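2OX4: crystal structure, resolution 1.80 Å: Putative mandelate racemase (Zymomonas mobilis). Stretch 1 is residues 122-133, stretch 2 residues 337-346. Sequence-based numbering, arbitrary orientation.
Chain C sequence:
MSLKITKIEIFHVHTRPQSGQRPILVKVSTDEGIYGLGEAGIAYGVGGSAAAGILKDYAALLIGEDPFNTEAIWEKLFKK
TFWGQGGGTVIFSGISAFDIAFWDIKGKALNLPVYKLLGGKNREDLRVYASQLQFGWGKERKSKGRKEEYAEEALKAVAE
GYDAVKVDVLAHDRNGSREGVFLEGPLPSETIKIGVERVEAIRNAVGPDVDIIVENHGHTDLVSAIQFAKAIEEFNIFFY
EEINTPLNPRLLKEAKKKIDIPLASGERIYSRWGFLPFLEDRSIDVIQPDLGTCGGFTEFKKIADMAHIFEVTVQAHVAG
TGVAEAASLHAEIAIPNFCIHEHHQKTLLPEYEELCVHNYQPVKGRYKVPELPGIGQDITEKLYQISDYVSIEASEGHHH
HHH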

# COMPACT_ATOMS: atom_id res chain seq x y z
N ASN C 122 -3.49 5.88 38.58
CA ASN C 122 -4.51 6.31 37.64
C ASN C 122 -5.90 5.88 38.09
O ASN C 122 -6.90 6.20 37.45
CB ASN C 122 -4.22 5.74 36.25
CG ASN C 122 -3.11 6.46 35.56
OD1 ASN C 122 -3.34 7.31 34.71
ND2 ASN C 122 -1.87 6.16 35.96
N ARG C 123 -5.94 5.12 39.18
CA ARG C 123 -7.17 4.56 39.72
C ARG C 123 -6.86 4.07 41.13
O ARG C 123 -5.69 3.87 41.49
CB ARG C 123 -7.67 3.40 38.85
CG ARG C 123 -6.65 2.27 38.64
CD ARG C 123 -7.03 1.39 37.43
NE ARG C 123 -6.99 2.15 36.18
CZ ARG C 123 -5.87 2.45 35.53
NH1 ARG C 123 -4.69 2.01 35.98
NH2 ARG C 123 -5.93 3.16 34.41
N GLU C 124 -7.90 3.87 41.94
CA GLU C 124 -7.69 3.51 43.34
C GLU C 124 -7.50 2.01 43.55
O GLU C 124 -6.88 1.59 44.54
CB GLU C 124 -8.84 4.03 44.22
CG GLU C 124 -8.82 5.56 44.41
CD GLU C 124 -7.46 6.10 44.86
OE1 GLU C 124 -6.92 5.65 45.90
OE2 GLU C 124 -6.91 6.99 44.17
N ASP C 125 -8.04 1.21 42.64
CA ASP C 125 -7.83 -0.24 42.67
C ASP C 125 -7.94 -0.82 41.25
O ASP C 125 -8.21 -0.07 40.30
CB ASP C 125 -8.77 -0.95 43.67
CG ASP C 125 -10.23 -0.98 43.21
OD1 ASP C 125 -11.03 -1.72 43.82
OD2 ASP C 125 -10.60 -0.26 42.25
N LEU C 126 -7.75 -2.13 41.12
CA LEU C 126 -7.70 -2.78 39.80
C LEU C 126 -8.71 -3.91 39.74
O LEU C 126 -8.72 -4.78 40.61
CB LEU C 126 -6.29 -3.35 39.56
CG LEU C 126 -5.05 -2.47 39.73
CD1 LEU C 126 -3.80 -3.34 39.62
CD2 LEU C 126 -4.98 -1.37 38.69
N ARG C 127 -9.53 -3.91 38.69
CA ARG C 127 -10.36 -5.06 38.35
C ARG C 127 -9.49 -6.29 38.07
O ARG C 127 -8.44 -6.18 37.45
CB ARG C 127 -11.22 -4.74 37.14
CG ARG C 127 -12.22 -5.82 36.82
CD ARG C 127 -13.02 -5.52 35.56
NE ARG C 127 -14.05 -6.52 35.36
CZ ARG C 127 -14.64 -6.78 34.19
NH1 ARG C 127 -14.31 -6.11 33.09
NH2 ARG C 127 -15.57 -7.73 34.13
N VAL C 128 -9.94 -7.45 38.53
CA VAL C 128 -9.18 -8.69 38.40
C VAL C 128 -10.04 -9.79 37.77
O VAL C 128 -11.24 -9.86 38.01
CB VAL C 128 -8.66 -9.20 39.79
CG1 VAL C 128 -7.77 -10.40 39.61
CG2 VAL C 128 -7.90 -8.10 40.54
N TYR C 129 -9.42 -10.63 36.94
CA TYR C 129 -10.06 -11.87 36.52
C TYR C 129 -9.38 -13.12 37.07
O TYR C 129 -8.17 -13.14 37.30
CB TYR C 129 -10.24 -11.94 34.98
CG TYR C 129 -9.00 -12.16 34.11
CD1 TYR C 129 -8.47 -13.44 33.90
CD2 TYR C 129 -8.42 -11.09 33.43
CE1 TYR C 129 -7.35 -13.64 33.09
CE2 TYR C 129 -7.32 -11.29 32.60
CZ TYR C 129 -6.80 -12.55 32.41
OH TYR C 129 -5.72 -12.72 31.58
N ALA C 130 -10.19 -14.15 37.31
CA ALA C 130 -9.70 -15.44 37.74
C ALA C 130 -9.23 -16.25 36.54
O ALA C 130 -10.03 -16.60 35.67
CB ALA C 130 -10.84 -16.19 38.47
N SER C 131 -7.94 -16.58 36.52
CA SER C 131 -7.27 -17.06 35.32
C SER C 131 -6.99 -18.56 35.30
O SER C 131 -6.41 -19.10 36.25
CB SER C 131 -5.97 -16.31 35.09
OG SER C 131 -5.43 -16.65 33.82
N GLN C 132 -7.33 -19.18 34.16
CA GLN C 132 -7.00 -20.57 33.82
C GLN C 132 -7.86 -21.55 34.62
O GLN C 132 -7.34 -22.41 35.34
CB GLN C 132 -5.48 -20.88 33.94
CG GLN C 132 -4.53 -19.85 33.28
CD GLN C 132 -4.60 -19.79 31.75
OE1 GLN C 132 -5.35 -20.54 31.12
NE2 GLN C 132 -3.80 -18.91 31.15
N LEU C 133 -9.18 -21.39 34.49
CA LEU C 133 -10.16 -22.21 35.21
C LEU C 133 -10.05 -23.69 34.87
O LEU C 133 -10.41 -24.54 35.69
CB LEU C 133 -11.59 -21.77 34.89
CG LEU C 133 -12.12 -20.37 35.21
CD1 LEU C 133 -13.55 -20.27 34.69
CD2 LEU C 133 -12.04 -20.04 36.68
N ASN C 337 -4.19 3.45 30.35
CA ASN C 337 -4.88 2.51 29.46
C ASN C 337 -4.88 1.08 29.99
O ASN C 337 -4.57 0.13 29.29
CB ASN C 337 -4.37 2.60 28.00
CG ASN C 337 -2.84 2.37 27.85
OD1 ASN C 337 -2.07 2.70 28.75
ND2 ASN C 337 -2.42 1.82 26.70
N PHE C 338 -5.25 0.92 31.26
CA PHE C 338 -5.33 -0.40 31.89
C PHE C 338 -6.69 -1.04 31.60
O PHE C 338 -7.72 -0.38 31.69
CB PHE C 338 -5.13 -0.24 33.41
CG PHE C 338 -5.50 -1.46 34.23
CD1 PHE C 338 -4.66 -2.56 34.26
CD2 PHE C 338 -6.66 -1.47 34.99
CE1 PHE C 338 -4.99 -3.69 35.04
CE2 PHE C 338 -7.01 -2.58 35.76
CZ PHE C 338 -6.17 -3.68 35.79
N CYS C 339 -6.69 -2.34 31.27
CA CYS C 339 -7.94 -3.09 31.02
C CYS C 339 -8.40 -3.85 32.28
O CYS C 339 -9.47 -3.58 32.84
CB CYS C 339 -7.73 -4.08 29.85
SG CYS C 339 -9.18 -5.10 29.54
N ILE C 340 -7.58 -4.80 32.72
CA ILE C 340 -7.97 -5.78 33.75
C ILE C 340 -6.69 -6.50 34.21
O ILE C 340 -5.69 -6.52 33.48
CB ILE C 340 -9.05 -6.77 33.23
CG1 ILE C 340 -9.72 -7.52 34.39
CG2 ILE C 340 -8.50 -7.70 32.13
CD1 ILE C 340 -10.95 -8.31 33.98
N HIS C 341 -6.70 -7.05 35.42
CA HIS C 341 -5.54 -7.75 35.96
C HIS C 341 -5.76 -9.28 35.98
O HIS C 341 -6.81 -9.76 36.40
CB HIS C 341 -5.19 -7.24 37.36
CG HIS C 341 -4.03 -7.96 37.98
ND1 HIS C 341 -2.73 -7.52 37.86
CD2 HIS C 341 -3.96 -9.11 38.70
CE1 HIS C 341 -1.92 -8.35 38.48
NE2 HIS C 341 -2.64 -9.33 39.00
N GLU C 342 -4.76 -10.02 35.53
CA GLU C 342 -4.81 -11.48 35.51
C GLU C 342 -4.36 -12.02 36.85
O GLU C 342 -3.23 -11.77 37.29
CB GLU C 342 -3.87 -12.02 34.44
CG GLU C 342 -3.83 -13.54 34.44
CD GLU C 342 -2.97 -14.12 33.32
OE1 GLU C 342 -2.04 -13.44 32.83
OE2 GLU C 342 -3.24 -15.28 32.96
N HIS C 343 -5.23 -12.79 37.50
CA HIS C 343 -4.82 -13.47 38.73
C HIS C 343 -4.80 -14.97 38.52
O HIS C 343 -5.85 -15.60 38.40
CB HIS C 343 -5.68 -13.06 39.93
CG HIS C 343 -5.17 -13.57 41.24
ND1 HIS C 343 -3.89 -13.30 41.69
CD2 HIS C 343 -5.75 -14.36 42.18
CE1 HIS C 343 -3.71 -13.89 42.86
NE2 HIS C 343 -4.81 -14.55 43.17
N HIS C 344 -3.58 -15.52 38.46
CA HIS C 344 -3.37 -16.88 37.97
C HIS C 344 -3.63 -17.87 39.08
O HIS C 344 -3.29 -17.61 40.25
CB HIS C 344 -1.94 -17.05 37.44
CG HIS C 344 -1.78 -18.19 36.48
ND1 HIS C 344 -1.87 -19.51 36.87
CD2 HIS C 344 -1.51 -18.21 35.15
CE1 HIS C 344 -1.67 -20.29 35.83
NE2 HIS C 344 -1.45 -19.53 34.77
N GLN C 345 -4.23 -19.00 38.71
CA GLN C 345 -4.53 -20.07 39.66
C GLN C 345 -3.30 -20.64 40.39
O GLN C 345 -3.40 -21.09 41.53
CB GLN C 345 -5.36 -21.18 38.99
CG GLN C 345 -4.64 -22.03 37.93
CD GLN C 345 -3.84 -23.18 38.53
OE1 GLN C 345 -2.64 -23.28 38.32
NE2 GLN C 345 -4.52 -24.05 39.29
N LYS C 346 -2.13 -20.59 39.74
CA LYS C 346 -0.90 -21.12 40.34
C LYS C 346 -0.55 -20.43 41.67
O LYS C 346 0.02 -21.06 42.56
CB LYS C 346 0.27 -21.06 39.35
CG LYS C 346 1.00 -19.72 39.31
CD LYS C 346 1.25 -19.26 37.90
CE LYS C 346 2.54 -19.79 37.38
NZ LYS C 346 2.47 -20.04 35.91
O HOH W 1 -8.43 2.37 32.68
O HOH W 2 -12.26 -4.08 32.43
O HOH W 3 -1.52 -16.97 32.37

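How do two segments more than 200 residues apart in sequence come to lie side by side? They pair as neighbouring parallel β-strands, 126-131 against 341-344, with axes that approach to 4.7 Å and N-to-C directions 37° apart. The hydrogen bonds weave back and forth as parallel pairing requires: His341 N donates to Arg127 O at 2.8 Å, Tyr129 N to His341 O at 2.8 Å, His343 N to Tyr129 O at 3.0 Å, and Ser131 N to His343 O at 3.0 Å. The ladder runs on past the second strand, where Gln345 N, at the start of a 3-10 segment, reaches Ser131 O over a longer 3.3 Å.

Which side chains meet on each face of this strand pair? Val128, Ala130, His341 and His343 share one face, where Val128 CG1 packs 3.4 Å from His343 CB and also touches the edge of the His341 ring. Tyr129, Ser131, Glu342 and His344 share the other. There the Tyr129 ring leans back over the neighbouring strand, so that Glu342 CA lies 3.9 Å from the ring centroid, nearly along the ring normal, in a CH-pi contact. At the edge of the same ring, Tyr129 CD2 meets Ile340 CG2 at 3.6 Å, an apolar contact.

What does the carboxylate of Glu342 do beside these apolar contacts? Its extended side chain brings OE2 within 2.7 Å of Ser131 OG, which donates a hydrogen bond to it. A water bridges the same carboxylate to the next residue along: it donates to Glu342 OE2 at 2.5 Å and accepts from Gln132 NE2 at 3.2 Å. Nearby, Gln132 CG packs 3.4 Å from His344 NE2, while His344 ND1 turns to its own stretch and accepts a hydrogen bond from Lys346 N at 3.1 Å.

How is the contact closed before the strand pairing begins? Phe338 points toward the first stretch, and Leu126 CD2 sits over its ring, 4.0 Å from the centroid, in a CH-pi contact that joins two apolar groups. The guanidinium of Arg123 lies with one face against the aliphatic part of Phe338, Arg123 NH1 being 3.4 Å from Phe338 CB. Arg127 extends its all-t chain along Ile340, whose CD1 lies over one face of the guanidinium. One water serves the charged end of Arg127: it accepts from Arg127 NH1 at 3.0 Å and donates to Cys339 O at 2.9 Å, linking the arginine to the opposing backbone.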